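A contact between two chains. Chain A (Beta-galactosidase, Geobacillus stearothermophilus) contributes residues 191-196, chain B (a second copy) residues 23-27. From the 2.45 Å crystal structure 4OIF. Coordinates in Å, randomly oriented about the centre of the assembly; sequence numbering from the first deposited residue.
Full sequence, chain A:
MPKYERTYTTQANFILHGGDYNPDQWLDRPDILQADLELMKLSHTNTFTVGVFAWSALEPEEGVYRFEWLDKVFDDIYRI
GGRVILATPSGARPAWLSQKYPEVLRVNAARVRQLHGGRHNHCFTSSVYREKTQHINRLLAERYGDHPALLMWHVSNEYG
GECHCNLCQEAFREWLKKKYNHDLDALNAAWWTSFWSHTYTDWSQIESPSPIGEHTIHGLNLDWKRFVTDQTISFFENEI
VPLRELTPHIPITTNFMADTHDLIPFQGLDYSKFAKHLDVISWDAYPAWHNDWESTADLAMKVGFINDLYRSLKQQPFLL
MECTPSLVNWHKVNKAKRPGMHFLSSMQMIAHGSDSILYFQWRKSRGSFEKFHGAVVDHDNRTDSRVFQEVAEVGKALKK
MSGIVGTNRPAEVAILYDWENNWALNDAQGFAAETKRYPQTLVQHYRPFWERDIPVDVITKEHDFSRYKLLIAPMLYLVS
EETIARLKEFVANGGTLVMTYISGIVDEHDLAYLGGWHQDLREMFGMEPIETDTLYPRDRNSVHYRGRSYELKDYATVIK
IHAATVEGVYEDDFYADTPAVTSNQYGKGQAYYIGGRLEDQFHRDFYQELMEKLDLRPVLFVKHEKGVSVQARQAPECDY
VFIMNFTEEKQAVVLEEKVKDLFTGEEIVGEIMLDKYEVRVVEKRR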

# COMPACT_ATOMS: atom_id res chain seq x y z
N TRP A 191 -15.59 -25.69 13.78
CA TRP A 191 -14.53 -24.76 13.36
C TRP A 191 -13.24 -25.45 12.97
O TRP A 191 -12.31 -24.77 12.52
CB TRP A 191 -14.22 -23.78 14.48
CG TRP A 191 -15.27 -22.79 14.73
CD1 TRP A 191 -16.47 -22.68 14.08
CD2 TRP A 191 -15.23 -21.75 15.70
NE1 TRP A 191 -17.18 -21.62 14.60
CE2 TRP A 191 -16.44 -21.04 15.59
CE3 TRP A 191 -14.29 -21.35 16.64
CZ2 TRP A 191 -16.72 -19.95 16.40
CZ3 TRP A 191 -14.57 -20.28 17.45
CH2 TRP A 191 -15.78 -19.59 17.32
N TRP A 192 -13.18 -26.77 13.16
CA TRP A 192 -11.98 -27.58 12.89
C TRP A 192 -10.76 -27.04 13.65
O TRP A 192 -9.69 -26.82 13.07
CB TRP A 192 -11.70 -27.64 11.38
CG TRP A 192 -10.95 -28.88 10.97
CD1 TRP A 192 -9.62 -28.98 10.70
CD2 TRP A 192 -11.49 -30.21 10.80
NE1 TRP A 192 -9.30 -30.28 10.37
CE2 TRP A 192 -10.42 -31.05 10.43
CE3 TRP A 192 -12.77 -30.75 10.93
CZ2 TRP A 192 -10.60 -32.41 10.18
CZ3 TRP A 192 -12.94 -32.10 10.68
CH2 TRP A 192 -11.86 -32.92 10.32
N THR A 193 -10.93 -26.83 14.95
CA THR A 193 -9.90 -26.18 15.75
C THR A 193 -8.73 -27.09 16.09
O THR A 193 -7.71 -26.61 16.61
CB THR A 193 -10.47 -25.62 17.06
OG1 THR A 193 -11.18 -26.65 17.75
CG2 THR A 193 -11.40 -24.47 16.77
N SER A 194 -8.85 -28.38 15.81
CA SER A 194 -7.73 -29.29 15.99
C SER A 194 -6.52 -28.85 15.18
O SER A 194 -5.37 -29.02 15.60
CB SER A 194 -8.12 -30.72 15.61
OG SER A 194 -8.76 -30.73 14.35
N PHE A 195 -6.79 -28.28 14.01
CA PHE A 195 -5.77 -27.73 13.14
C PHE A 195 -4.97 -26.62 13.85
O PHE A 195 -5.55 -25.69 14.42
CB PHE A 195 -6.44 -27.19 11.87
CG PHE A 195 -5.51 -26.53 10.90
CD1 PHE A 195 -4.69 -27.29 10.08
CD2 PHE A 195 -5.44 -25.15 10.81
CE1 PHE A 195 -3.82 -26.69 9.18
CE2 PHE A 195 -4.58 -24.54 9.91
CZ PHE A 195 -3.77 -25.31 9.10
N TRP A 196 -3.64 -26.75 13.85
CA TRP A 196 -2.75 -25.79 14.51
C TRP A 196 -3.02 -25.66 16.01
O TRP A 196 -2.80 -24.60 16.60
CB TRP A 196 -2.83 -24.42 13.83
CG TRP A 196 -2.16 -24.39 12.49
CD1 TRP A 196 -1.47 -25.41 11.91
CD2 TRP A 196 -2.11 -23.30 11.57
NE1 TRP A 196 -1.00 -25.02 10.68
CE2 TRP A 196 -1.37 -23.72 10.44
CE3 TRP A 196 -2.64 -22.00 11.58
CZ2 TRP A 196 -1.15 -22.90 9.34
CZ3 TRP A 196 -2.41 -21.18 10.47
CH2 TRP A 196 -1.67 -21.64 9.37
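Chain B (23-27) PDQWL

A small contact between two copies of Beta-galactosidase, 290 Å² counted over both sides, is built around one glutamine of chain B, which reaches into a corner of chain A formed by a tryptophan, a serine and a phenylalanine, with two waters filling the gaps beside it. Neither stretch is a strand, so no backbone ladder links them and the contact is carried mainly by side chains and water. On chain A, A:Trp192 is the first residue to leave the helical conformation after a helix; its positive phi (55°) belongs to a Schellman motif that ends the helix and turns the chain. A weak backbone bond from A:Phe195 N to A:Trp192 O, 3.4 Å, spans the residues that follow. On chain B, residues 23 to 25 form a 3-10 segment, and B:Trp26 N donates to B:Pro23 O at 2.7 Å, a tight turn. B:Gln25 and B:Trp26 both meet chain A. End to end, the chain B stretch runs roughly opposite to chain A, and the contacts follow that order: B:Asp24 meets A:Ser194, B:Gln25 reaches from A:Phe195 to A:Trp192, and B:Trp26 meets A:Trp192.

The two backbones come nearest at A:Ser194 and B:Gln25, whose CA atoms are 5.3 Å apart, and at both residues the CA-to-CB bond points toward the partner stretch. At this point A:Ser194 OG lies 3.2 Å from B:Gln25 CG, while A:Ser194 CB is 3.8 Å from B:Asp24 O. From there the glutamine extends, with chi1 in m and chi2 in t, so that its amide reaches the edges of two aromatic rings of chain A, its oxygen at one and its nitrogen at the other. The amide oxygen takes the one direct hydrogen bond of the contact, from A:Trp192 NE1 to B:Gln25 OE1, at 3.1 Å and with an N-H...O angle of 165°, nearly straight because the oxygen lies at the edge of the indole, near its plane. B:Gln25 OE1 is also hydrogen-bonded elsewhere in the structure. The amide nitrogen meets the edge of the other ring, with B:Gln25 NE2 3.8 Å from A:Phe195 CD1.

A:Trp192 also serves a second partner. Its CA-to-CB bond runs sideways, but the end of the side chain comes nearer to chain B and sets its edge toward the face of B:Trp26. The six-membered rings are 5.0 Å apart between centroids, their planes at 69°, and A:Trp192 CZ2 approaches B:Trp26 CE2 to 3.8 Å. One indole thus gives chain B both a polar N-H and an apolar edge.

Water completes the polar pairing. Water 1 joins the serine to the backbone of the glutamine, 2.8 Å from A:Ser194 OG and donating to B:Gln25 O at 2.5 Å. Water 2 accepts from B:Gln25 NE2 at 2.7 Å, so both ends of the amide have hydrogen-bonding partners; it also lies 2.8 Å from B:Asp24 OD2 and 3.2 Å from A:Ser194 O, within reach of both as a donor. B:Pro23 and B:Leu27, at the two ends of the chain B stretch, stay clear of chain A's residues here.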

# COMPACT_ATOMS: atom_id res chain seq x y z
N PRO B 23 -3.60 -37.30 12.02
CA PRO B 23 -4.76 -38.05 12.50
C PRO B 23 -5.45 -37.35 13.67
O PRO B 23 -6.62 -37.64 13.96
CB PRO B 23 -4.14 -39.39 12.94
CG PRO B 23 -2.73 -39.06 13.28
CD PRO B 23 -2.34 -38.03 12.26
N ASP B 24 -4.74 -36.44 14.33
CA ASP B 24 -5.28 -35.77 15.51
C ASP B 24 -6.47 -34.87 15.16
O ASP B 24 -7.19 -34.40 16.05
CB ASP B 24 -4.19 -34.96 16.24
CG ASP B 24 -3.30 -34.15 15.29
OD1 ASP B 24 -2.87 -34.69 14.25
OD2 ASP B 24 -3.02 -32.98 15.62
N GLN B 25 -6.70 -34.67 13.86
CA GLN B 25 -7.86 -33.93 13.39
C GLN B 25 -9.01 -34.87 13.05
O GLN B 25 -10.09 -34.42 12.68
CB GLN B 25 -7.49 -33.08 12.17
CG GLN B 25 -6.47 -31.99 12.45
CD GLN B 25 -5.88 -31.42 11.18
OE1 GLN B 25 -6.50 -31.47 10.13
NE2 GLN B 25 -4.67 -30.90 11.27
N TRP B 26 -8.77 -36.18 13.19
CA TRP B 26 -9.74 -37.20 12.79
C TRP B 26 -9.97 -38.27 13.85
O TRP B 26 -10.34 -39.40 13.53
CB TRP B 26 -9.27 -37.86 11.49
CG TRP B 26 -9.07 -36.90 10.35
CD1 TRP B 26 -7.94 -36.20 10.07
CD2 TRP B 26 -10.03 -36.53 9.36
NE1 TRP B 26 -8.13 -35.42 8.95
CE2 TRP B 26 -9.41 -35.60 8.50
CE3 TRP B 26 -11.36 -36.88 9.11
CZ2 TRP B 26 -10.07 -35.02 7.42
CZ3 TRP B 26 -12.02 -36.30 8.03
CH2 TRP B 26 -11.38 -35.38 7.20
N LEU B 27 -9.75 -37.93 15.11
CA LEU B 27 -9.83 -38.93 16.17
C LEU B 27 -11.28 -39.40 16.33
O LEU B 27 -11.52 -40.54 16.71
CB LEU B 27 -9.26 -38.39 17.49
CG LEU B 27 -7.78 -38.00 17.41
CD1 LEU B 27 -7.26 -37.42 18.71
CD2 LEU B 27 -6.95 -39.20 16.99
O HOH W 1 -10.94 -32.33 13.81
O HOH W 2 -3.55 -30.97 13.78